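Local coordinates for reticulocyte binding protein (Streptococcus agalactiae COH1, PDB 3FAW) that probably hydrolyses alpha-1,6-glucosidic links of pullulan and related alpha-glucans at the surface of the streptococcal cell, at residues 104-109 and 115-120; 70-75 and 80-85; 584-589 and 594-599; 523-528 and 576-581; 160-165 and 241-246. All coordinates share one frame; numbering follows the deposited sequence.

Interaction 1. Residues 104-109 and 115-120; sequences QGHFNI and NVTTRQ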
# COMPACT_ATOMS: atom_id res chain seq x y z
N GLN A 104 -21.80 31.57 -20.20
CA GLN A 104 -22.12 32.90 -19.67
C GLN A 104 -21.91 32.97 -18.15
O GLN A 104 -22.18 34.00 -17.52
CB GLN A 104 -23.58 33.26 -19.98
CG GLN A 104 -23.95 33.20 -21.46
CD GLN A 104 -23.22 34.22 -22.31
OE1 GLN A 104 -22.91 35.32 -21.85
NE2 GLN A 104 -22.94 33.87 -23.56
N GLY A 105 -21.44 31.86 -17.57
CA GLY A 105 -21.21 31.77 -16.12
C GLY A 105 -19.85 32.33 -15.77
O GLY A 105 -19.09 32.71 -16.66
N HIS A 106 -19.50 32.40 -14.48
CA HIS A 106 -20.35 31.96 -13.37
C HIS A 106 -21.44 32.98 -13.08
O HIS A 106 -21.32 34.15 -13.44
CB HIS A 106 -19.51 31.77 -12.11
CG HIS A 106 -18.45 30.72 -12.23
ND1 HIS A 106 -17.11 31.00 -12.22
CD2 HIS A 106 -18.55 29.38 -12.38
CE1 HIS A 106 -16.42 29.88 -12.35
NE2 HIS A 106 -17.27 28.88 -12.44
N PHE A 107 -22.49 32.53 -12.41
CA PHE A 107 -23.64 33.37 -12.12
C PHE A 107 -23.55 34.01 -10.73
O PHE A 107 -22.98 33.45 -9.80
CB PHE A 107 -24.93 32.57 -12.31
CG PHE A 107 -25.10 32.08 -13.72
CD1 PHE A 107 -25.72 32.87 -14.68
CD2 PHE A 107 -24.59 30.85 -14.10
CE1 PHE A 107 -25.86 32.43 -15.98
CE2 PHE A 107 -24.72 30.41 -15.41
CZ PHE A 107 -25.36 31.20 -16.35
N ASN A 108 -24.09 35.23 -10.62
CA ASN A 108 -24.19 35.92 -9.34
C ASN A 108 -25.61 35.77 -8.78
O ASN A 108 -26.58 36.18 -9.42
CB ASN A 108 -23.85 37.40 -9.49
CG ASN A 108 -23.75 38.11 -8.15
OD1 ASN A 108 -22.78 37.95 -7.41
ND2 ASN A 108 -24.77 38.91 -7.82
N ILE A 109 -25.71 35.19 -7.60
CA ILE A 109 -26.99 35.07 -6.90
C ILE A 109 -27.02 36.15 -5.82
O ILE A 109 -26.05 36.32 -5.09
CB ILE A 109 -27.18 33.68 -6.25
CG1 ILE A 109 -26.76 32.56 -7.22
CG2 ILE A 109 -28.62 33.49 -5.81
CD1 ILE A 109 -27.43 32.62 -8.58
N ASN A 115 -24.26 39.07 -2.02
CA ASN A 115 -24.04 38.61 -3.39
C ASN A 115 -23.00 37.50 -3.36
O ASN A 115 -21.91 37.70 -2.82
CB ASN A 115 -23.55 39.75 -4.27
CG ASN A 115 -24.59 40.84 -4.46
OD1 ASN A 115 -24.95 41.55 -3.53
ND2 ASN A 115 -25.08 40.97 -5.69
N VAL A 116 -23.33 36.35 -3.93
CA VAL A 116 -22.39 35.23 -4.01
C VAL A 116 -22.26 34.72 -5.44
O VAL A 116 -23.22 34.73 -6.21
CB VAL A 116 -22.80 34.07 -3.07
CG1 VAL A 116 -23.04 34.58 -1.65
CG2 VAL A 116 -24.04 33.34 -3.59
N THR A 117 -21.05 34.28 -5.80
CA THR A 117 -20.78 33.73 -7.13
C THR A 117 -20.92 32.21 -7.10
O THR A 117 -20.48 31.56 -6.15
CB THR A 117 -19.37 34.12 -7.62
OG1 THR A 117 -19.24 35.55 -7.61
CG2 THR A 117 -19.11 33.59 -9.03
N THR A 118 -21.54 31.65 -8.13
CA THR A 118 -21.78 30.21 -8.18
C THR A 118 -20.48 29.43 -8.39
O THR A 118 -19.60 29.87 -9.13
CB THR A 118 -22.79 29.81 -9.28
OG1 THR A 118 -22.30 30.23 -10.56
CG2 THR A 118 -24.16 30.46 -9.02
N ARG A 119 -20.39 28.29 -7.72
CA ARG A 119 -19.29 27.35 -7.86
C ARG A 119 -19.83 26.16 -8.63
O ARG A 119 -20.98 25.76 -8.43
CB ARG A 119 -18.81 26.91 -6.46
CG ARG A 119 -17.84 25.73 -6.43
CD ARG A 119 -17.29 25.50 -5.03
NE ARG A 119 -18.34 25.16 -4.06
CZ ARG A 119 -18.73 23.92 -3.75
NH1 ARG A 119 -18.18 22.86 -4.33
NH2 ARG A 119 -19.70 23.74 -2.86
N GLN A 120 -19.03 25.58 -9.52
CA GLN A 120 -19.44 24.38 -10.24
C GLN A 120 -19.21 23.15 -9.37
O GLN A 120 -18.10 22.94 -8.89
CB GLN A 120 -18.67 24.25 -11.56
CG GLN A 120 -19.05 25.30 -12.59
CD GLN A 120 -18.16 25.27 -13.82
OE1 GLN A 120 -16.97 24.96 -13.73
NE2 GLN A 120 -18.73 25.60 -14.97
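The His-106 imidazole meets Gln-120 at its edge: NE2 lies 4.0 Å from Gln-120 CD, and ring and amide planes stand nearly perpendicular (87°); Gln-120 NE2 is hydrogen-bonded to Tyr-129 OH. Thr-118 O approaches the same ring obliquely, 3.4 Å from His-106 CG. One face of the Phe-107 ring carries Gly-105 CA and Gln-104 O, offset toward the rim; Thr-118 OG1 sits near the ring plane at its edge, and Phe-107 and Phe-100 meet edge-to-face. Thr-118 turns OG1 between its backbone N and carbonyl carbon (chi1 60°), where it accepts from Phe-107 N at 3.0 Å, while Thr-118 N donates to Phe-107 O at 2.8 Å. Farther along this antiparallel beta hairpin, Ile-109 N bonds to Val-116 O at 2.9 Å and Val-116 N to Ile-109 O at 3.0 Å. The threonine hydroxyl takes the place of a backbone carbonyl beside the cis peptide preceding His-106, carrying the hairpin's hydrogen bonding past its last regular pair.

Interaction 2. Residues 70-75 and 80-85; sequences LKVTDK and IQISDI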
# COMPACT_ATOMS: atom_id res chain seq x y z
N LEU A 70 -35.09 37.52 -4.59
CA LEU A 70 -34.03 36.75 -5.24
C LEU A 70 -33.82 37.18 -6.70
O LEU A 70 -34.78 37.25 -7.48
CB LEU A 70 -34.37 35.26 -5.19
CG LEU A 70 -33.24 34.28 -5.52
CD1 LEU A 70 -32.22 34.22 -4.38
CD2 LEU A 70 -33.82 32.89 -5.78
N LYS A 71 -32.57 37.46 -7.06
CA LYS A 71 -32.21 37.80 -8.44
C LYS A 71 -30.91 37.10 -8.86
O LYS A 71 -29.99 36.94 -8.05
CB LYS A 71 -32.08 39.31 -8.61
CG LYS A 71 -33.41 40.05 -8.55
CD LYS A 71 -33.25 41.54 -8.78
CE LYS A 71 -34.57 42.27 -8.57
NZ LYS A 71 -34.40 43.76 -8.65
N VAL A 72 -30.86 36.69 -10.12
CA VAL A 72 -29.71 36.01 -10.70
C VAL A 72 -29.19 36.80 -11.90
O VAL A 72 -29.98 37.22 -12.74
CB VAL A 72 -30.09 34.60 -11.18
CG1 VAL A 72 -28.88 33.90 -11.78
CG2 VAL A 72 -30.67 33.78 -10.03
N THR A 73 -27.88 36.99 -11.96
CA THR A 73 -27.26 37.64 -13.12
C THR A 73 -26.06 36.83 -13.62
O THR A 73 -25.52 35.98 -12.91
CB THR A 73 -26.82 39.09 -12.80
OG1 THR A 73 -25.84 39.09 -11.76
CG2 THR A 73 -28.02 39.94 -12.38
N ASP A 74 -25.67 37.09 -14.87
CA ASP A 74 -24.57 36.37 -15.51
C ASP A 74 -23.23 37.08 -15.28
O ASP A 74 -23.17 38.06 -14.53
CB ASP A 74 -24.87 36.17 -17.01
CG ASP A 74 -24.82 37.47 -17.82
OD1 ASP A 74 -24.43 38.53 -17.28
OD2 ASP A 74 -25.17 37.42 -19.01
N LYS A 75 -22.18 36.59 -15.92
CA LYS A 75 -20.82 37.12 -15.76
C LYS A 75 -20.67 38.61 -16.12
O LYS A 75 -19.77 39.28 -15.63
CB LYS A 75 -19.81 36.29 -16.57
CG LYS A 75 -19.95 36.40 -18.08
CD LYS A 75 -18.95 35.51 -18.80
CE LYS A 75 -18.98 35.74 -20.30
NZ LYS A 75 -18.08 34.79 -21.02
N ILE A 80 -30.88 37.28 -15.46
CA ILE A 80 -31.31 35.98 -15.95
C ILE A 80 -32.70 35.65 -15.38
O ILE A 80 -32.95 35.86 -14.19
CB ILE A 80 -30.31 34.85 -15.58
CG1 ILE A 80 -28.90 35.21 -16.03
CG2 ILE A 80 -30.73 33.53 -16.21
CD1 ILE A 80 -28.74 35.34 -17.54
N GLN A 81 -33.59 35.15 -16.23
CA GLN A 81 -34.96 34.85 -15.83
C GLN A 81 -35.02 33.57 -15.00
O GLN A 81 -34.51 32.53 -15.41
CB GLN A 81 -35.86 34.72 -17.06
CG GLN A 81 -37.36 34.64 -16.74
CD GLN A 81 -38.24 34.83 -17.97
OE1 GLN A 81 -37.79 34.67 -19.11
NE2 GLN A 81 -39.50 35.18 -17.74
N ILE A 82 -35.64 33.66 -13.83
CA ILE A 82 -35.88 32.50 -12.97
C ILE A 82 -37.17 31.81 -13.42
O ILE A 82 -38.25 32.39 -13.33
CB ILE A 82 -35.99 32.92 -11.49
CG1 ILE A 82 -34.69 33.59 -11.03
CG2 ILE A 82 -36.31 31.70 -10.61
CD1 ILE A 82 -34.70 34.02 -9.58
N SER A 83 -37.04 30.58 -13.90
CA SER A 83 -38.20 29.80 -14.36
C SER A 83 -39.09 29.35 -13.20
O SER A 83 -40.31 29.44 -13.28
CB SER A 83 -37.75 28.59 -15.18
OG SER A 83 -37.17 29.00 -16.41
N ASP A 84 -38.46 28.87 -12.13
CA ASP A 84 -39.17 28.47 -10.91
C ASP A 84 -38.17 28.27 -9.76
O ASP A 84 -36.95 28.22 -10.00
CB ASP A 84 -39.95 27.16 -11.15
CG ASP A 84 -41.06 26.92 -10.14
OD1 ASP A 84 -41.30 27.78 -9.26
OD2 ASP A 84 -41.70 25.86 -10.23
N ILE A 85 -38.67 28.19 -8.53
CA ILE A 85 -37.85 27.83 -7.37
C ILE A 85 -38.53 26.77 -6.51
O ILE A 85 -39.76 26.65 -6.51
CB ILE A 85 -37.48 29.06 -6.50
CG1 ILE A 85 -38.72 29.65 -5.82
CG2 ILE A 85 -36.78 30.11 -7.33
CD1 ILE A 85 -38.40 30.80 -4.88
O HOH W 1 -33.23 37.00 -11.87
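Val-72 O accepts from Ile-80 N at 2.9 Å, the direct backbone hydrogen bond of this antiparallel beta hairpin between strands 71-73 and 79-88. The donor stands clearly out of the carbonyl plane, and past this point the strands diverge. Their side chains fill the widening wedge. Val-72 sets CG1 anti to its backbone N (chi1 180°), which splits its two methyls between two isoleucines: Val-72 CG1 comes within 4.2 Å of Ile-80 CB, and CG2 within 4.1 Å of Ile-82 CD1. Ile-82 is extended at chi2 (-179°), a shape that carries its CD1 across to Leu-70, whose CD2 it meets at 4.1 Å with the two side chains roughly perpendicular. Ile-80 lays its CD1 against Asp-74 CB. The Asp-74 carboxylate turns into the hairpin loop, where OD1 accepts from the backbone N of Asn-76 and Asn-78. Leu-94 and Ile-96 of strand 93-98 and Leu-67 of helix 64-69 continue the apolar layer. Where the backbones part, a single water replaces the missing direct bond, accepting from Val-72 N at 3.0 Å and donating to Ile-80 O at 2.6 Å.

Interaction 3. Residues 584-589 and 594-599; sequences KSINKD and EEDIHR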
# COMPACT_ATOMS: atom_id res chain seq x y z
N LYS A 584 8.15 -8.58 23.58
CA LYS A 584 7.31 -7.67 24.36
C LYS A 584 6.14 -8.40 25.01
O LYS A 584 5.84 -8.19 26.18
CB LYS A 584 6.77 -6.53 23.47
CG LYS A 584 5.68 -5.67 24.11
CD LYS A 584 6.16 -4.94 25.35
CE LYS A 584 5.05 -4.09 25.97
NZ LYS A 584 5.52 -3.34 27.17
N SER A 585 5.49 -9.27 24.23
CA SER A 585 4.28 -9.97 24.69
C SER A 585 4.54 -10.92 25.87
O SER A 585 3.74 -10.98 26.80
CB SER A 585 3.62 -10.72 23.54
OG SER A 585 3.14 -9.80 22.56
N ILE A 586 5.66 -11.64 25.81
CA ILE A 586 6.08 -12.52 26.91
C ILE A 586 6.91 -11.79 27.97
O ILE A 586 7.21 -12.36 29.02
CB ILE A 586 6.88 -13.76 26.39
CG1 ILE A 586 8.26 -13.36 25.86
CG2 ILE A 586 6.09 -14.50 25.33
CD1 ILE A 586 9.03 -14.49 25.20
N ASN A 587 7.29 -10.54 27.68
CA ASN A 587 8.14 -9.73 28.56
C ASN A 587 9.46 -10.42 28.92
O ASN A 587 9.74 -10.69 30.09
CB ASN A 587 7.38 -9.31 29.83
CG ASN A 587 8.15 -8.29 30.66
OD1 ASN A 587 8.23 -8.40 31.89
ND2 ASN A 587 8.72 -7.29 29.99
N LYS A 588 10.28 -10.69 27.90
CA LYS A 588 11.59 -11.30 28.11
C LYS A 588 12.69 -10.58 27.33
O LYS A 588 12.45 -10.03 26.25
CB LYS A 588 11.54 -12.78 27.74
CG LYS A 588 10.70 -13.62 28.71
CD LYS A 588 10.81 -15.10 28.40
CE LYS A 588 10.09 -15.93 29.46
NZ LYS A 588 10.26 -17.39 29.23
N ASP A 589 13.89 -10.56 27.90
CA ASP A 589 15.06 -9.93 27.28
C ASP A 589 15.65 -10.89 26.25
O ASP A 589 16.01 -12.01 26.61
CB ASP A 589 16.10 -9.59 28.35
CG ASP A 589 17.19 -8.65 27.84
OD1 ASP A 589 17.36 -8.49 26.62
OD2 ASP A 589 17.91 -8.06 28.69
N GLU A 594 16.63 -15.37 23.59
CA GLU A 594 16.64 -15.41 22.12
C GLU A 594 16.06 -16.71 21.56
O GLU A 594 15.30 -16.69 20.58
CB GLU A 594 18.08 -15.21 21.60
CG GLU A 594 18.27 -15.48 20.10
CD GLU A 594 19.58 -14.93 19.56
OE1 GLU A 594 20.58 -14.90 20.31
OE2 GLU A 594 19.62 -14.53 18.38
N GLU A 595 16.44 -17.83 22.17
CA GLU A 595 16.04 -19.16 21.71
C GLU A 595 14.52 -19.39 21.85
O GLU A 595 13.88 -19.90 20.93
CB GLU A 595 16.83 -20.22 22.49
CG GLU A 595 16.53 -21.67 22.13
CD GLU A 595 17.02 -22.06 20.75
OE1 GLU A 595 17.69 -21.24 20.08
OE2 GLU A 595 16.74 -23.20 20.33
N ASP A 596 13.96 -19.00 22.99
CA ASP A 596 12.53 -19.15 23.22
C ASP A 596 11.73 -18.28 22.26
O ASP A 596 10.75 -18.73 21.66
CB ASP A 596 12.18 -18.79 24.67
CG ASP A 596 10.74 -19.09 25.01
OD1 ASP A 596 10.33 -20.26 24.89
OD2 ASP A 596 10.01 -18.15 25.40
N ILE A 597 12.15 -17.03 22.10
CA ILE A 597 11.49 -16.09 21.21
C ILE A 597 11.41 -16.66 19.79
O ILE A 597 10.35 -16.58 19.16
CB ILE A 597 12.20 -14.70 21.21
CG1 ILE A 597 12.01 -14.01 22.57
CG2 ILE A 597 11.65 -13.81 20.10
CD1 ILE A 597 12.92 -12.81 22.79
N HIS A 598 12.50 -17.23 19.30
CA HIS A 598 12.53 -17.82 17.95
C HIS A 598 11.70 -19.11 17.84
O HIS A 598 11.12 -19.38 16.80
CB HIS A 598 13.97 -18.07 17.48
CG HIS A 598 14.66 -16.83 17.01
ND1 HIS A 598 15.09 -15.85 17.87
CD2 HIS A 598 15.01 -16.42 15.77
CE1 HIS A 598 15.66 -14.88 17.18
NE2 HIS A 598 15.63 -15.20 15.90
N ARG A 599 11.65 -19.89 18.92
CA ARG A 599 10.78 -21.07 18.95
C ARG A 599 9.32 -20.65 18.73
O ARG A 599 8.60 -21.27 17.95
CB ARG A 599 10.95 -21.85 20.26
CG ARG A 599 12.19 -22.72 20.28
CD ARG A 599 12.38 -23.44 21.60
NE ARG A 599 13.68 -24.10 21.66
CZ ARG A 599 14.15 -24.77 22.70
NH1 ARG A 599 13.43 -24.90 23.82
NH2 ARG A 599 15.36 -25.33 22.64
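The CA atoms of Lys-588 and Ile-597 are the nearest pair across the segments, 8.4 Å apart, so the gap is bridged mainly by side chains. Residues 584-586 finish one helix; Asn-587 turns it off with positive phi (55°), and Lys-588 and Asp-589 lead straight into the next helix, of which 594-599 is part. Ile-586 places CG1 between its backbone N and carbonyl carbon (chi1 70°), and its extended chi2 then sends CD1 over to Ile-597 CG1 at 4.0 Å. Ile-586 CD1 also lies 3.8 Å from Asp-596 OD2. Two consecutive helices are joined here by a tight turn: a Schellman motif ends the first, with Lys-588 N bonded to Ala-583 O and a weaker bond from Asn-587 N to Lys-584 O, while Asp-589 is the N-cap of the second, its OD1 accepting from Lys-591 N. On the outer side, Lys-588, extended beyond CG, crosses Asp-596 at about a right angle, its NZ forming a long salt bridge to Asp-596 OD2 at 3.9 Å. Asp-596 OD2 has a second cationic partner in Arg-600 NE, from its own helix. Ile-597 is buried, also touching His-579, Ile-582 and Ala-583 of helix 578-586.

Interaction 4. Residues 523-528 and 576-581; sequences SLKSGF and LTLHDV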
# COMPACT_ATOMS: atom_id res chain seq x y z
N SER A 523 -5.14 -12.54 16.80
CA SER A 523 -5.34 -13.80 17.51
C SER A 523 -4.03 -14.55 17.77
O SER A 523 -3.85 -15.14 18.83
CB SER A 523 -6.31 -14.70 16.74
OG SER A 523 -7.59 -14.09 16.64
N LEU A 524 -3.12 -14.51 16.80
CA LEU A 524 -1.84 -15.23 16.92
C LEU A 524 -0.77 -14.49 17.73
O LEU A 524 -0.05 -15.12 18.51
CB LEU A 524 -1.28 -15.58 15.53
CG LEU A 524 -2.06 -16.59 14.68
CD1 LEU A 524 -1.19 -17.07 13.51
CD2 LEU A 524 -2.55 -17.77 15.50
N LYS A 525 -0.64 -13.18 17.54
CA LYS A 525 0.46 -12.43 18.18
C LYS A 525 0.17 -10.96 18.53
O LYS A 525 1.09 -10.17 18.71
CB LYS A 525 1.73 -12.52 17.31
CG LYS A 525 1.52 -12.31 15.80
CD LYS A 525 1.03 -10.92 15.43
CE LYS A 525 2.10 -9.84 15.68
NZ LYS A 525 1.71 -8.54 15.07
N SER A 526 -1.11 -10.61 18.65
CA SER A 526 -1.56 -9.25 18.99
C SER A 526 -1.38 -8.20 17.88
O SER A 526 -0.62 -8.39 16.93
CB SER A 526 -0.91 -8.74 20.28
OG SER A 526 0.39 -8.20 20.06
N GLY A 527 -2.10 -7.10 18.06
CA GLY A 527 -2.05 -5.95 17.16
C GLY A 527 -3.01 -4.87 17.66
O GLY A 527 -3.49 -4.95 18.78
N PHE A 528 -3.28 -3.87 16.83
CA PHE A 528 -4.20 -2.79 17.21
C PHE A 528 -5.58 -3.35 17.58
O PHE A 528 -6.10 -4.22 16.88
CB PHE A 528 -4.33 -1.79 16.06
CG PHE A 528 -5.20 -0.60 16.39
CD1 PHE A 528 -4.68 0.49 17.07
CD2 PHE A 528 -6.55 -0.58 16.03
CE1 PHE A 528 -5.48 1.59 17.38
CE2 PHE A 528 -7.35 0.50 16.33
CZ PHE A 528 -6.82 1.59 17.01
N LEU A 576 5.40 -3.25 15.48
CA LEU A 576 6.58 -4.02 15.90
C LEU A 576 6.82 -5.22 14.98
O LEU A 576 5.87 -5.81 14.47
CB LEU A 576 6.42 -4.53 17.34
CG LEU A 576 6.37 -3.49 18.46
CD1 LEU A 576 5.93 -4.13 19.77
CD2 LEU A 576 7.72 -2.79 18.63
N THR A 577 8.09 -5.57 14.78
CA THR A 577 8.43 -6.79 14.05
C THR A 577 7.93 -8.00 14.83
O THR A 577 7.68 -7.91 16.04
CB THR A 577 9.96 -6.96 13.81
OG1 THR A 577 10.62 -7.22 15.05
CG2 THR A 577 10.57 -5.72 13.14
N LEU A 578 7.81 -9.14 14.15
CA LEU A 578 7.35 -10.37 14.78
C LEU A 578 8.22 -10.77 15.97
O LEU A 578 7.71 -11.19 17.01
CB LEU A 578 7.31 -11.52 13.75
CG LEU A 578 6.76 -12.85 14.25
CD1 LEU A 578 5.40 -12.67 14.91
CD2 LEU A 578 6.68 -13.85 13.09
N HIS A 579 9.54 -10.65 15.82
CA HIS A 579 10.48 -10.93 16.90
C HIS A 579 10.24 -10.01 18.11
O HIS A 579 10.11 -10.48 19.25
CB HIS A 579 11.92 -10.75 16.40
CG HIS A 579 12.96 -10.87 17.47
ND1 HIS A 579 13.37 -9.80 18.23
CD2 HIS A 579 13.67 -11.94 17.90
CE1 HIS A 579 14.29 -10.21 19.09
NE2 HIS A 579 14.49 -11.50 18.91
N ASP A 580 10.18 -8.71 17.85
CA ASP A 580 10.08 -7.70 18.90
C ASP A 580 8.74 -7.75 19.65
O ASP A 580 8.71 -7.52 20.86
CB ASP A 580 10.31 -6.30 18.32
CG ASP A 580 11.74 -6.09 17.82
OD1 ASP A 580 12.63 -6.91 18.10
OD2 ASP A 580 11.97 -5.07 17.15
N VAL A 581 7.66 -8.03 18.94
CA VAL A 581 6.33 -8.12 19.56
C VAL A 581 6.20 -9.40 20.40
O VAL A 581 5.54 -9.39 21.44
CB VAL A 581 5.19 -8.04 18.50
CG1 VAL A 581 5.08 -9.35 17.71
CG2 VAL A 581 3.87 -7.69 19.17
O HOH W 2 3.46 -6.63 15.68
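Lys-525 sets CG between its backbone N and carbonyl carbon (chi1 44°) and then bends twice (chi2 64°, chi3 68°), bringing CE within 3.6 Å of Val-581 CG1 while CG rests 4.0 Å from Leu-578 CD1. Val-581 has its two methyls on different neighbours: CG1 meets the lysine, and CG2, anti to the backbone N, lies 3.6 Å from Ser-526 OG. The lysine and valine side chains cross at about a right angle, whereas Leu-578 reaches Lys-525 at a slant. The curl also delivers Lys-525 NZ to the backbone of the next residue, where it donates to Ser-526 O at 3.0 Å, close to the line of the carbonyl bond. A water accepts from Lys-525 NZ at 2.7 Å and donates to Leu-576 O at 2.8 Å, a polar bridge beside the apolar one. The contact sets the C-terminal end of helix 518-525 against the first turn of helix 578-586, segments that follow the sixth and seventh strands of the (beta/alpha)8 barrel. Thr-577 is the N-cap of the latter helix, OG1 accepting from Asp-580 N at 3.2 Å. On the side of that turn away from Lys-525, His-579 ND1 donates in its ring plane to Asp-580 OD1, and that carboxylate has further partners in Thr-626 OG1 and Lys-627 N. Ser-526 OG has its own partner beyond the contact, Gly-532 N.

Interaction 5. Residues 160-165 and 241-246; sequences MIIYDK and AAFVNP. With CA (calcium ion), chain B.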
# COMPACT_ATOMS: atom_id res chain seq x y z
N MET A 160 3.67 26.92 -19.97
CA MET A 160 4.73 25.98 -19.62
C MET A 160 6.05 26.73 -19.45
O MET A 160 6.41 27.56 -20.28
CB MET A 160 4.89 24.90 -20.69
CG MET A 160 5.81 23.75 -20.27
SD MET A 160 6.29 22.66 -21.62
CE MET A 160 4.83 21.63 -21.79
N ILE A 161 6.75 26.43 -18.36
CA ILE A 161 8.09 26.96 -18.12
C ILE A 161 9.06 25.80 -18.25
O ILE A 161 8.89 24.77 -17.60
CB ILE A 161 8.23 27.56 -16.71
CG1 ILE A 161 7.13 28.59 -16.44
CG2 ILE A 161 9.61 28.20 -16.54
CD1 ILE A 161 7.17 29.16 -15.04
N ILE A 162 10.08 25.97 -19.09
CA ILE A 162 11.03 24.90 -19.40
C ILE A 162 12.40 25.19 -18.79
O ILE A 162 12.90 26.31 -18.89
CB ILE A 162 11.13 24.67 -20.92
CG1 ILE A 162 9.75 24.37 -21.51
CG2 ILE A 162 12.09 23.53 -21.23
CD1 ILE A 162 9.74 24.02 -22.98
N TYR A 163 12.98 24.17 -18.15
CA TYR A 163 14.23 24.31 -17.40
C TYR A 163 15.33 23.42 -17.98
O TYR A 163 15.07 22.30 -18.40
CB TYR A 163 14.03 23.96 -15.93
CG TYR A 163 12.93 24.76 -15.24
CD1 TYR A 163 13.23 25.93 -14.54
CD2 TYR A 163 11.61 24.35 -15.30
CE1 TYR A 163 12.23 26.66 -13.92
CE2 TYR A 163 10.60 25.07 -14.67
CZ TYR A 163 10.92 26.23 -13.98
OH TYR A 163 9.92 26.95 -13.37
N ASP A 164 16.55 23.95 -17.99
CA ASP A 164 17.72 23.25 -18.53
C ASP A 164 17.91 21.86 -17.91
O ASP A 164 17.95 21.71 -16.69
CB ASP A 164 18.99 24.10 -18.30
CG ASP A 164 20.24 23.49 -18.93
OD1 ASP A 164 20.17 22.37 -19.50
OD2 ASP A 164 21.30 24.14 -18.85
N LYS A 165 18.03 20.85 -18.77
CA LYS A 165 18.28 19.48 -18.35
C LYS A 165 19.53 19.33 -17.47
O LYS A 165 19.52 18.53 -16.53
CB LYS A 165 18.41 18.57 -19.59
CG LYS A 165 19.56 18.93 -20.54
CD LYS A 165 19.57 18.03 -21.76
CE LYS A 165 20.73 18.38 -22.69
NZ LYS A 165 20.77 17.52 -23.91
N ALA A 241 8.62 18.30 -13.52
CA ALA A 241 8.42 17.17 -14.44
C ALA A 241 9.57 17.09 -15.44
O ALA A 241 10.31 18.05 -15.64
CB ALA A 241 7.09 17.30 -15.16
N ALA A 242 9.73 15.92 -16.07
CA ALA A 242 10.81 15.71 -17.04
C ALA A 242 10.25 15.14 -18.34
O ALA A 242 9.29 14.37 -18.32
CB ALA A 242 11.86 14.77 -16.47
N PHE A 243 10.87 15.53 -19.46
CA PHE A 243 10.51 14.96 -20.76
C PHE A 243 11.29 13.67 -20.97
O PHE A 243 12.51 13.70 -21.11
CB PHE A 243 10.79 15.96 -21.90
CG PHE A 243 10.00 17.24 -21.80
CD1 PHE A 243 8.62 17.22 -21.74
CD2 PHE A 243 10.65 18.47 -21.80
CE1 PHE A 243 7.89 18.40 -21.66
CE2 PHE A 243 9.93 19.65 -21.71
CZ PHE A 243 8.55 19.62 -21.65
N VAL A 244 10.58 12.55 -20.97
CA VAL A 244 11.17 11.23 -21.21
C VAL A 244 10.31 10.35 -22.11
O VAL A 244 9.12 10.61 -22.32
CB VAL A 244 11.43 10.47 -19.87
CG1 VAL A 244 12.52 11.14 -19.06
CG2 VAL A 244 10.14 10.34 -19.06
N ASN A 245 10.94 9.29 -22.64
CA ASN A 245 10.27 8.30 -23.47
C ASN A 245 10.45 6.90 -22.86
O ASN A 245 11.40 6.18 -23.20
CB ASN A 245 10.83 8.35 -24.90
CG ASN A 245 9.96 7.60 -25.91
OD1 ASN A 245 9.23 6.68 -25.55
ND2 ASN A 245 10.04 8.01 -27.17
N PRO A 246 9.55 6.52 -21.93
CA PRO A 246 9.62 5.24 -21.20
C PRO A 246 9.87 4.01 -22.08
O PRO A 246 10.68 3.16 -21.71
CB PRO A 246 8.24 5.16 -20.54
CG PRO A 246 7.88 6.57 -20.29
CD PRO A 246 8.39 7.32 -21.49
CA CA B . 19.57 16.36 -15.58
O HOH W 3 21.95 16.72 -15.13
O HOH W 4 19.55 17.86 -13.72
O HOH W 5 20.72 15.15 -17.41
O HOH W 6 18.03 15.87 -17.51
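Met-160 SD meets Phe-243 edge-on, 3.8 Å from CZ, in a Met-aromatic contact: the sulfur lies 5.2 Å from the ring centroid and 88° off the ring normal, practically in the ring plane. CG anti to the methionine backbone N (chi1 -170°) points the chain at the ring, which comes from the opposite direction. Ile-162 CG2 touches the same edge more loosely, 4.5 Å from Phe-243 CE2. This buried end packs inside the beta-sandwich of the CBM48-type domain, where Leu-189 contacts all three side chains and Tyr-203 stacks on the Phe-243 ring. Beyond the contact, the end of segment 160-165 is watery. Strand 157-164 runs out to Lys-165, whose carbonyl O binds a calcium ion at 2.4 Å; four waters also coordinate the metal, and Tyr-202 OH and Lys-363 O complete the site. These ligands, if the tyrosine is neutral, add no formal negative charge to offset that of the ion, while the protein ligands pin this strand end to the loop holding Lys-363.

How the interactions relate
From the N terminus, interaction 2 comes first, closing the short hairpin loop between 70-75 and 80-85; interaction 1 closes a later one. They are in series, yet strands 71-73 and 108-111 are neighbours in one sheet, so the contacts touch through the bond from Asn-108 N to Thr-73 O. Interaction 5 closes a longer loop, of 75 residues, from the CBM48-type strand 157-164 to strand 241-242 of the same sheet. Interactions 4 and 3 follow in the barrel domain, across the chain's centre from the first two. Interaction 4 spans 47 residues, interaction 3 only four; both use helix 578-586 and touch where His-579 packs on Ile-597 and His-598. No contact nests within or crosses another.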